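Local coordinates for protein positive phenol-degradative gene regulator (Ralstonia sp. E2, PDB 5FRY) that senses phenolic compounds through this N-terminal domain, which holds a dimethylphenol and a zinc ion, and activates transcription of phenol-degradation genes, probably as an ATP-dependent enhancer-binding protein, at residues Thr44-Val55 with Phe134-Phe143; Val145-Ile155 with Glu174-Cys185. One frame throughout, in Å; residues are numbered along the deposited sequence.

Contact 1 of 2, residues Thr44-Val55 with Phe134-Phe143; sequences TAALGALRKELV and FEGDVHRQMF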
loop_
_atom_site.group_PDB
_atom_site.type_symbol
_atom_site.label_atom_id
_atom_site.label_comp_id
_atom_site.label_asym_id
_atom_site.label_seq_id
_atom_site.Cartn_x
_atom_site.Cartn_y
_atom_site.Cartn_z
ATOM N N THR A 44 6.365 1.102 -3.412
ATOM C CA THR A 44 6.818 -0.234 -3.060
ATOM C C THR A 44 8.000 -0.134 -2.108
ATOM O O THR A 44 8.192 -0.997 -1.280
ATOM C CB THR A 44 7.210 -1.041 -4.290
ATOM O OG1 THR A 44 8.324 -0.403 -4.933
ATOM C CG2 THR A 44 6.039 -1.120 -5.260
ATOM N N ALA A 45 8.765 0.960 -2.190
ATOM C CA ALA A 45 9.920 1.124 -1.314
ATOM C C ALA A 45 9.497 1.429 0.119
ATOM O O ALA A 45 10.194 1.074 1.079
ATOM C CB ALA A 45 10.837 2.214 -1.842
ATOM N N ALA A 46 8.340 2.066 0.272
ATOM C CA ALA A 46 7.757 2.257 1.593
ATOM C C ALA A 46 7.313 0.915 2.197
ATOM O O ALA A 46 7.463 0.667 3.397
ATOM C CB ALA A 46 6.586 3.213 1.507
ATOM N N LEU A 47 6.752 0.048 1.371
ATOM C CA LEU A 47 6.338 -1.256 1.868
ATOM C C LEU A 47 7.573 -2.073 2.255
ATOM O O LEU A 47 7.571 -2.778 3.266
ATOM C CB LEU A 47 5.501 -2.000 0.830
ATOM C CG LEU A 47 4.009 -2.113 1.174
ATOM C CD1 LEU A 47 3.271 -2.958 0.159
ATOM C CD2 LEU A 47 3.807 -2.651 2.575
ATOM N N GLY A 48 8.619 -1.975 1.440
ATOM C CA GLY A 48 9.865 -2.672 1.720
ATOM C C GLY A 48 10.424 -2.273 3.075
ATOM O O GLY A 48 10.860 -3.126 3.857
ATOM N N ALA A 49 10.402 -0.973 3.356
ATOM C CA ALA A 49 10.890 -0.453 4.638
ATOM C C ALA A 49 10.164 -1.120 5.808
ATOM O O ALA A 49 10.798 -1.654 6.726
ATOM C CB ALA A 49 10.725 1.058 4.702
ATOM N N LEU A 50 8.833 -1.109 5.776
ATOM C CA LEU A 50 8.064 -1.752 6.835
ATOM C C LEU A 50 8.346 -3.253 6.911
ATOM O O LEU A 50 8.368 -3.814 7.993
ATOM C CB LEU A 50 6.563 -1.531 6.644
ATOM C CG LEU A 50 5.657 -2.335 7.575
ATOM C CD1 LEU A 50 5.731 -1.854 9.027
ATOM C CD2 LEU A 50 4.214 -2.312 7.068
ATOM N N ARG A 51 8.562 -3.886 5.763
ATOM C CA ARG A 51 8.858 -5.321 5.724
ATOM C C ARG A 51 10.154 -5.641 6.452
ATOM O O ARG A 51 10.250 -6.630 7.177
ATOM C CB ARG A 51 8.972 -5.832 4.290
ATOM C CG ARG A 51 9.483 -7.271 4.246
ATOM C CD ARG A 51 9.700 -7.772 2.844
ATOM N NE ARG A 51 8.425 -8.020 2.198
ATOM C CZ ARG A 51 8.081 -9.154 1.609
ATOM N NH1 ARG A 51 8.919 -10.194 1.557
ATOM N NH2 ARG A 51 6.882 -9.241 1.057
ATOM N N LYS A 52 11.152 -4.796 6.218
ATOM C CA LYS A 52 12.447 -4.922 6.859
ATOM C C LYS A 52 12.356 -4.808 8.374
ATOM O O LYS A 52 12.937 -5.615 9.100
ATOM C CB LYS A 52 13.395 -3.862 6.323
ATOM C CG LYS A 52 14.743 -3.903 6.999
ATOM C CD LYS A 52 15.852 -3.842 5.981
ATOM C CE LYS A 52 17.208 -3.845 6.658
ATOM N NZ LYS A 52 18.207 -3.125 5.812
ATOM N N GLU A 53 11.625 -3.805 8.854
ATOM C CA GLU A 53 11.425 -3.637 10.288
ATOM C C GLU A 53 10.640 -4.789 10.907
ATOM O O GLU A 53 10.937 -5.208 12.025
ATOM C CB GLU A 53 10.713 -2.312 10.582
ATOM C CG GLU A 53 11.547 -1.072 10.263
ATOM C CD GLU A 53 11.142 0.128 11.096
ATOM O OE1 GLU A 53 11.012 -0.021 12.332
ATOM O OE2 GLU A 53 10.943 1.224 10.522
ATOM N N LEU A 54 9.638 -5.300 10.194
ATOM C CA LEU A 54 8.854 -6.409 10.722
ATOM C C LEU A 54 9.669 -7.697 10.794
ATOM O O LEU A 54 9.501 -8.480 11.726
ATOM C CB LEU A 54 7.588 -6.637 9.888
ATOM C CG LEU A 54 6.500 -5.584 10.067
ATOM C CD1 LEU A 54 5.257 -6.007 9.332
ATOM C CD2 LEU A 54 6.194 -5.327 11.539
ATOM N N VAL A 55 10.548 -7.923 9.825
ATOM C CA VAL A 55 11.377 -9.125 9.852
ATOM C C VAL A 55 12.395 -9.008 10.976
ATOM O O VAL A 55 12.414 -9.819 11.905
ATOM C CB VAL A 55 12.108 -9.363 8.513
ATOM C CG1 VAL A 55 13.111 -10.502 8.648
ATOM C CG2 VAL A 55 11.105 -9.648 7.397
ATOM N N PHE A 134 6.413 -7.430 -7.838
ATOM C CA PHE A 134 6.999 -6.304 -7.121
ATOM C C PHE A 134 7.613 -6.793 -5.820
ATOM O O PHE A 134 8.618 -6.276 -5.346
ATOM C CB PHE A 134 5.950 -5.240 -6.821
ATOM C CG PHE A 134 5.299 -5.415 -5.487
ATOM C CD1 PHE A 134 4.255 -6.310 -5.328
ATOM C CD2 PHE A 134 5.766 -4.731 -4.376
ATOM C CE1 PHE A 134 3.663 -6.497 -4.098
ATOM C CE2 PHE A 134 5.180 -4.919 -3.130
ATOM C CZ PHE A 134 4.133 -5.800 -2.991
ATOM N N GLU A 135 7.001 -7.809 -5.230
ATOM C CA GLU A 135 7.335 -8.186 -3.870
ATOM C C GLU A 135 8.703 -8.871 -3.831
ATOM O O GLU A 135 9.513 -8.636 -2.907
ATOM C CB GLU A 135 6.242 -9.089 -3.297
ATOM C CG GLU A 135 6.333 -9.246 -1.809
ATOM C CD GLU A 135 5.137 -9.987 -1.274
ATOM O OE1 GLU A 135 4.364 -10.480 -2.109
ATOM O OE2 GLU A 135 5.006 -10.090 -0.035
ATOM N N GLY A 136 8.976 -9.674 -4.855
ATOM C CA GLY A 136 10.260 -10.351 -4.969
ATOM C C GLY A 136 11.356 -9.331 -5.255
ATOM O O GLY A 136 12.448 -9.400 -4.700
ATOM N N ASP A 137 11.040 -8.373 -6.119
ATOM C CA ASP A 137 11.898 -7.215 -6.383
ATOM C C ASP A 137 12.276 -6.457 -5.114
ATOM O O ASP A 137 13.442 -6.130 -4.918
ATOM C CB ASP A 137 11.207 -6.248 -7.349
ATOM C CG ASP A 137 11.404 -6.622 -8.798
ATOM O OD1 ASP A 137 11.667 -7.810 -9.079
ATOM O OD2 ASP A 137 11.288 -5.730 -9.664
ATOM N N VAL A 138 11.292 -6.163 -4.260
ATOM C CA VAL A 138 11.544 -5.352 -3.070
ATOM C C VAL A 138 12.309 -6.134 -2.018
ATOM O O VAL A 138 13.218 -5.596 -1.377
ATOM C CB VAL A 138 10.245 -4.815 -2.428
ATOM C CG1 VAL A 138 10.598 -3.888 -1.265
ATOM C CG2 VAL A 138 9.406 -4.075 -3.453
ATOM N N HIS A 139 11.944 -7.398 -1.833
ATOM C CA HIS A 139 12.672 -8.244 -0.906
ATOM C C HIS A 139 14.152 -8.276 -1.259
ATOM O O HIS A 139 15.014 -8.148 -0.388
ATOM C CB HIS A 139 12.142 -9.670 -0.911
ATOM C CG HIS A 139 12.807 -10.544 0.101
ATOM N ND1 HIS A 139 12.376 -10.619 1.407
ATOM C CD2 HIS A 139 13.899 -11.338 0.018
ATOM C CE1 HIS A 139 13.155 -11.448 2.079
ATOM N NE2 HIS A 139 14.091 -11.893 1.260
ATOM N N ARG A 140 14.428 -8.481 -2.544
ATOM C CA ARG A 140 15.794 -8.652 -3.019
ATOM C C ARG A 140 16.634 -7.422 -2.709
ATOM O O ARG A 140 17.837 -7.521 -2.450
ATOM C CB ARG A 140 15.814 -8.931 -4.524
ATOM C CG ARG A 140 16.368 -10.299 -4.889
ATOM C CD ARG A 140 16.800 -10.343 -6.341
ATOM N NE ARG A 140 17.797 -9.314 -6.620
ATOM C CZ ARG A 140 19.110 -9.491 -6.494
ATOM N NH1 ARG A 140 19.589 -10.662 -6.092
ATOM N NH2 ARG A 140 19.946 -8.499 -6.772
ATOM N N GLN A 141 15.988 -6.261 -2.736
ATOM C CA GLN A 141 16.673 -5.007 -2.468
ATOM C C GLN A 141 16.796 -4.728 -0.972
ATOM O O GLN A 141 17.678 -3.987 -0.550
ATOM C CB GLN A 141 15.956 -3.859 -3.167
ATOM C CG GLN A 141 16.040 -3.951 -4.684
ATOM C CD GLN A 141 15.535 -2.699 -5.376
ATOM O OE1 GLN A 141 14.464 -2.183 -5.046
ATOM N NE2 GLN A 141 16.309 -2.200 -6.341
ATOM N N MET A 142 15.937 -5.344 -0.166
ATOM C CA MET A 142 15.989 -5.148 1.280
ATOM C C MET A 142 16.846 -6.185 2.016
ATOM O O MET A 142 17.411 -5.880 3.071
ATOM C CB MET A 142 14.578 -5.157 1.879
ATOM C CG MET A 142 13.641 -4.065 1.362
ATOM S SD MET A 142 14.274 -2.383 1.535
ATOM C CE MET A 142 14.301 -2.167 3.320
ATOM N N PHE A 143 16.944 -7.396 1.469
ATOM C CA PHE A 143 17.553 -8.529 2.169
ATOM C C PHE A 143 18.551 -9.307 1.312
ATOM O O PHE A 143 19.209 -10.220 1.803
ATOM C CB PHE A 143 16.478 -9.526 2.648
ATOM C CG PHE A 143 15.494 -8.966 3.649
ATOM C CD1 PHE A 143 15.836 -8.832 4.989
ATOM C CD2 PHE A 143 14.209 -8.607 3.251
ATOM C CE1 PHE A 143 14.920 -8.331 5.914
ATOM C CE2 PHE A 143 13.297 -8.101 4.159
ATOM C CZ PHE A 143 13.648 -7.965 5.495
#
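V138 presses its CG1 against the bare backbone of G48, and this is the tight part of the crossing between helix 44-55 and helix 134-143. CG1 stands anti to its own backbone N (chi1 -175°) and comes within 3.3 Å of G48 CA, closer than carbons usually pack, a fit possible because G48 carries no side chain. The segment axes approach to 9.5 Å at a crossing angle of -56°. One turn back, T44 turns its CB to V138 CG2, while its CG2 methyl slides past F134 CD2 at 3.7 Å. Toward the partly exposed end the contact opens to solvent and is made by ordinary van der Waals touches of longer side chains. The M142 chain, bent twice, curls its CE methyl onto K52 CD at 3.5 Å, and F143 sets the far rim of its ring against the R51-V55 turn: R51 CG lies at the edge in the ring plane, and F143 CZ meets V55 CG2 at 3.6 Å.

On the buried flank, facing helices 60-84 and 152-166, R51 reaches across, its chain bent at chi3 (-73°). It forms a salt bridge to E135 through NH2 and OE2, with the two planes nearly perpendicular, although the modelled separation is too short to be trusted. A weak hydrogen bond runs from R51 NH1 to H139 ND1 at 3.5 Å. E135 is also gripped by the backbone N-H groups of M153 and Q154 in helix 152-166, and R51 makes cation-pi contacts with W152 and F67. The helix pair thus lies against helices 60-84 and 152-166, with R38 and M70 of the second subunit packing on F134 and L47.

Contact 2 of 2, residues Val145-Ile155 with Glu174-Cys185; sequences VAQAPVCWMQI and ELECVGCGHPHC. With ZN (zinc ion), chain C.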
loop_
_atom_site.group_PDB
_atom_site.type_symbol
_atom_site.label_atom_id
_atom_site.label_comp_id
_atom_site.label_asym_id
_atom_site.label_seq_id
_atom_site.Cartn_x
_atom_site.Cartn_y
_atom_site.Cartn_z
ATOM N N VAL A 145 19.182 -11.892 -2.091
ATOM C CA VAL A 145 18.502 -13.114 -2.514
ATOM C C VAL A 145 18.095 -13.943 -1.292
ATOM O O VAL A 145 18.834 -14.019 -0.312
ATOM C CB VAL A 145 19.393 -13.968 -3.458
ATOM C CG1 VAL A 145 18.707 -15.283 -3.813
ATOM C CG2 VAL A 145 19.740 -13.193 -4.717
ATOM N N ALA A 146 16.913 -14.559 -1.348
ATOM C CA ALA A 146 16.386 -15.316 -0.211
ATOM C C ALA A 146 16.483 -16.829 -0.415
ATOM O O ALA A 146 16.492 -17.318 -1.543
ATOM C CB ALA A 146 14.932 -14.917 0.064
ATOM N N GLN A 147 16.538 -17.570 0.686
ATOM C CA GLN A 147 16.709 -19.016 0.608
ATOM C C GLN A 147 15.352 -19.748 0.615
ATOM O O GLN A 147 15.297 -20.971 0.762
ATOM C CB GLN A 147 17.623 -19.503 1.749
ATOM C CG GLN A 147 19.076 -19.883 1.316
ATOM C CD GLN A 147 19.978 -18.685 0.925
ATOM O OE1 GLN A 147 20.106 -17.709 1.669
ATOM N NE2 GLN A 147 20.622 -18.782 -0.241
ATOM N N ALA A 148 14.262 -18.989 0.455
ATOM C CA ALA A 148 12.932 -19.535 0.130
ATOM C C ALA A 148 11.997 -18.440 -0.400
ATOM O O ALA A 148 12.178 -17.258 -0.077
ATOM C CB ALA A 148 12.308 -20.220 1.342
ATOM N N PRO A 149 11.001 -18.834 -1.225
ATOM C CA PRO A 149 9.965 -17.976 -1.827
ATOM C C PRO A 149 9.487 -16.842 -0.923
ATOM O O PRO A 149 9.152 -17.045 0.253
ATOM C CB PRO A 149 8.822 -18.955 -2.116
ATOM C CG PRO A 149 9.303 -20.326 -1.566
ATOM C CD PRO A 149 10.773 -20.242 -1.570
ATOM N N VAL A 150 9.453 -15.648 -1.505
ATOM C CA VAL A 150 9.266 -14.412 -0.758
ATOM C C VAL A 150 8.043 -13.581 -1.176
ATOM O O VAL A 150 7.738 -12.585 -0.526
ATOM C CB VAL A 150 10.525 -13.493 -0.887
ATOM C CG1 VAL A 150 11.747 -14.164 -0.289
ATOM C CG2 VAL A 150 10.773 -13.148 -2.333
ATOM N N CYS A 151 7.349 -13.949 -2.253
ATOM C CA CYS A 151 6.177 -13.155 -2.665
ATOM C C CYS A 151 4.919 -13.469 -1.828
ATOM O O CYS A 151 3.892 -13.893 -2.351
ATOM C CB CYS A 151 5.913 -13.349 -4.159
ATOM S SG CYS A 151 7.334 -12.807 -5.144
ATOM N N TRP A 152 5.020 -13.185 -0.530
ATOM C CA TRP A 152 4.029 -13.499 0.486
ATOM C C TRP A 152 2.627 -12.892 0.303
ATOM O O TRP A 152 1.624 -13.626 0.353
ATOM C CB TRP A 152 4.568 -13.078 1.863
ATOM C CG TRP A 152 5.932 -13.641 2.159
ATOM C CD1 TRP A 152 6.473 -14.798 1.661
ATOM C CD2 TRP A 152 6.936 -13.060 3.005
ATOM N NE1 TRP A 152 7.743 -14.978 2.158
ATOM C CE2 TRP A 152 8.052 -13.925 2.981
ATOM C CE3 TRP A 152 6.999 -11.897 3.780
ATOM C CZ2 TRP A 152 9.216 -13.657 3.706
ATOM C CZ3 TRP A 152 8.157 -11.636 4.498
ATOM C CH2 TRP A 152 9.245 -12.512 4.457
ATOM N N MET A 153 2.555 -11.569 0.144
ATOM C CA MET A 153 1.293 -10.871 -0.105
ATOM C C MET A 153 0.720 -11.255 -1.446
ATOM O O MET A 153 -0.507 -11.286 -1.591
ATOM C CB MET A 153 1.476 -9.349 -0.053
ATOM C CG MET A 153 0.197 -8.525 0.089
ATOM S SD MET A 153 0.610 -6.752 -0.047
ATOM C CE MET A 153 2.294 -6.794 0.451
ATOM N N GLN A 154 1.579 -11.514 -2.437
ATOM C CA GLN A 154 1.082 -11.926 -3.741
ATOM C C GLN A 154 0.411 -13.276 -3.632
ATOM O O GLN A 154 -0.632 -13.499 -4.241
ATOM C CB GLN A 154 2.193 -11.989 -4.768
ATOM C CG GLN A 154 2.627 -10.588 -5.205
ATOM C CD GLN A 154 3.851 -10.601 -6.062
ATOM O OE1 GLN A 154 4.549 -9.590 -6.161
ATOM N NE2 GLN A 154 4.115 -11.736 -6.721
ATOM N N ILE A 155 1.025 -14.172 -2.869
ATOM C CA ILE A 155 0.444 -15.512 -2.626
ATOM C C ILE A 155 -0.854 -15.461 -1.822
ATOM O O ILE A 155 -1.844 -16.101 -2.183
ATOM C CB ILE A 155 1.441 -16.428 -1.879
ATOM C CG1 ILE A 155 2.517 -16.927 -2.841
ATOM C CG2 ILE A 155 0.702 -17.583 -1.209
ATOM C CD1 ILE A 155 1.973 -17.816 -3.938
ATOM N N GLU A 174 4.412 -20.901 -4.069
ATOM C CA GLU A 174 5.336 -20.499 -5.117
ATOM C C GLU A 174 6.285 -21.629 -5.437
ATOM O O GLU A 174 7.056 -22.032 -4.574
ATOM C CB GLU A 174 6.132 -19.267 -4.689
ATOM C CG GLU A 174 5.403 -17.958 -4.853
ATOM C CD GLU A 174 6.357 -16.788 -4.803
ATOM O OE1 GLU A 174 6.706 -16.366 -3.691
ATOM O OE2 GLU A 174 6.781 -16.297 -5.865
ATOM N N LEU A 175 6.249 -22.130 -6.666
ATOM C CA LEU A 175 7.158 -23.219 -7.059
ATOM C C LEU A 175 8.541 -22.671 -7.435
ATOM O O LEU A 175 9.567 -23.336 -7.249
ATOM C CB LEU A 175 6.575 -24.016 -8.222
ATOM C CG LEU A 175 5.204 -24.666 -7.960
ATOM C CD1 LEU A 175 4.896 -25.726 -9.013
ATOM C CD2 LEU A 175 5.095 -25.229 -6.560
ATOM N N GLU A 176 8.544 -21.463 -7.985
ATOM C CA GLU A 176 9.764 -20.743 -8.338
ATOM C C GLU A 176 9.529 -19.259 -8.072
ATOM O O GLU A 176 8.375 -18.809 -8.055
ATOM C CB GLU A 176 10.132 -20.988 -9.803
ATOM C CG GLU A 176 10.137 -22.468 -10.184
ATOM C CD GLU A 176 10.089 -22.709 -11.686
ATOM O OE1 GLU A 176 10.316 -21.753 -12.460
ATOM O OE2 GLU A 176 9.817 -23.862 -12.089
ATOM N N CYS A 177 10.600 -18.502 -7.856
ATOM C CA CYS A 177 10.456 -17.100 -7.486
ATOM C C CYS A 177 11.710 -16.285 -7.763
ATOM O O CYS A 177 12.823 -16.753 -7.531
ATOM C CB CYS A 177 10.097 -16.987 -6.009
ATOM S SG CYS A 177 10.040 -15.291 -5.445
ATOM N N VAL A 178 11.517 -15.054 -8.235
ATOM C CA VAL A 178 12.627 -14.154 -8.538
ATOM C C VAL A 178 13.462 -13.835 -7.312
ATOM O O VAL A 178 14.688 -13.739 -7.385
ATOM C CB VAL A 178 12.126 -12.836 -9.126
ATOM C CG1 VAL A 178 11.522 -13.078 -10.503
ATOM C CG2 VAL A 178 11.106 -12.191 -8.180
ATOM N N GLY A 179 12.789 -13.651 -6.189
ATOM C CA GLY A 179 13.455 -13.327 -4.946
ATOM C C GLY A 179 14.519 -14.342 -4.582
ATOM O O GLY A 179 15.430 -14.034 -3.820
ATOM N N CYS A 180 14.413 -15.544 -5.143
ATOM C CA CYS A 180 15.341 -16.629 -4.819
ATOM C C CYS A 180 16.433 -16.829 -5.867
ATOM O O CYS A 180 17.341 -17.632 -5.664
ATOM C CB CYS A 180 14.581 -17.943 -4.625
ATOM S SG CYS A 180 13.659 -18.042 -3.075
ATOM N N GLY A 181 16.335 -16.122 -6.990
ATOM C CA GLY A 181 17.356 -16.184 -8.023
ATOM C C GLY A 181 16.808 -16.602 -9.375
ATOM O O GLY A 181 17.521 -16.584 -10.377
ATOM N N HIS A 182 15.536 -16.983 -9.403
ATOM C CA HIS A 182 14.901 -17.427 -10.636
ATOM C C HIS A 182 14.515 -16.227 -11.479
ATOM O O HIS A 182 14.348 -15.127 -10.959
ATOM C CB HIS A 182 13.669 -18.285 -10.335
ATOM C CG HIS A 182 13.931 -19.400 -9.370
ATOM N ND1 HIS A 182 14.256 -19.180 -8.047
ATOM C CD2 HIS A 182 13.915 -20.744 -9.534
ATOM C CE1 HIS A 182 14.423 -20.339 -7.438
ATOM N NE2 HIS A 182 14.224 -21.306 -8.317
ATOM N N PRO A 183 14.350 -16.436 -12.785
ATOM C CA PRO A 183 14.043 -15.318 -13.683
ATOM C C PRO A 183 12.598 -14.850 -13.557
ATOM O O PRO A 183 12.181 -13.900 -14.227
ATOM C CB PRO A 183 14.312 -15.907 -15.072
ATOM C CG PRO A 183 14.048 -17.371 -14.912
ATOM C CD PRO A 183 14.427 -17.727 -13.494
ATOM N N HIS A 184 11.842 -15.522 -12.697
ATOM C CA HIS A 184 10.414 -15.273 -12.587
ATOM C C HIS A 184 9.849 -16.053 -11.425
ATOM O O HIS A 184 10.544 -16.869 -10.805
ATOM C CB HIS A 184 9.693 -15.671 -13.876
ATOM C CG HIS A 184 9.740 -17.141 -14.158
ATOM N ND1 HIS A 184 10.506 -17.680 -15.171
ATOM C CD2 HIS A 184 9.135 -18.189 -13.550
ATOM C CE1 HIS A 184 10.366 -18.991 -15.176
ATOM N NE2 HIS A 184 9.544 -19.330 -14.197
ATOM N N CYS A 185 8.568 -15.827 -11.154
ATOM C CA CYS A 185 7.867 -16.582 -10.140
ATOM C C CYS A 185 6.881 -17.513 -10.829
ATOM O O CYS A 185 6.342 -17.167 -11.881
ATOM C CB CYS A 185 7.138 -15.643 -9.159
ATOM S SG CYS A 185 8.185 -14.428 -8.293
HETATM ZN ZN ZN C . 8.030 -14.691 -6.055
HETATM O O HOH W 1 18.267 -19.399 -3.329
#
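Glutamate E174 sends its CG anti to its own carbonyl carbon (chi1 -81°) and then runs out extended, while C151 carries SG beside its backbone N (chi1 -60°); the two side chains thereby converge on the zinc ion. The carboxylate divides its work. OE2 binds the metal at 2.0 Å, and OE1 accepts a hydrogen bond from C151 N at 2.9 Å, on the syn side and 22° out of the carboxylate plane, which ties the carboxylate to the start of helix 152-166, where C151 is the N-cap residue. C151 SG, C177 SG and C185 SG complete the shell, C151 SG at 2.2 Å from the zinc ion. C185 SG also accepts a fairly straight hydrogen bond from V178 N, which would be expected to temper the charge on that thiolate.

Apolar groups flank the ligand set. I155 CD1 packs on E174 CG at 3.6 Å, P149 CB lies on E174 CB, and V150 CG2 leans on G179 CA at 3.7 Å, where the missing side chain of G179 leaves it room. Farther out, A146 N donates a nearly linear bond to G179 O (2.9 Å), and a water bridges A146 O and C180 O. V145 CG1 lies over the C180 carbonyl. W130 of strand 123-131, which also lines the dimethylphenol pocket, packs against I155, E174 and C185.

Three cysteines and one glutamate, from the N-cap of helix 152-166 (C151), two strands (E174, C185) and the loop just ahead of the 3-10 turn 178-180 (C177), make a Cys3Glu zinc site within the V4R region of this phenol-sensing domain.

Contacts 1 and 2 follow each other along the chain, helix 134-143 of the first leading into the loop that opens the second. Both are partly buried, but none of the touching residues of contact 1 is exposed, while contact 2 combines a buried metal site with an exposed outer edge at V145, A148 and G181. E135 is shared, one side chain serving both the helix pair and the helix start that carries C151. Contact 1 is a helix crossing of close apolar fits and one charged pair, bordering the second subunit; contact 2 is largely loop and turn, held by metal and hydrogen bonds. Contact 1 joins the aromatic-catabolism activator region to the V4R region, whereas contact 2 stays within the latter.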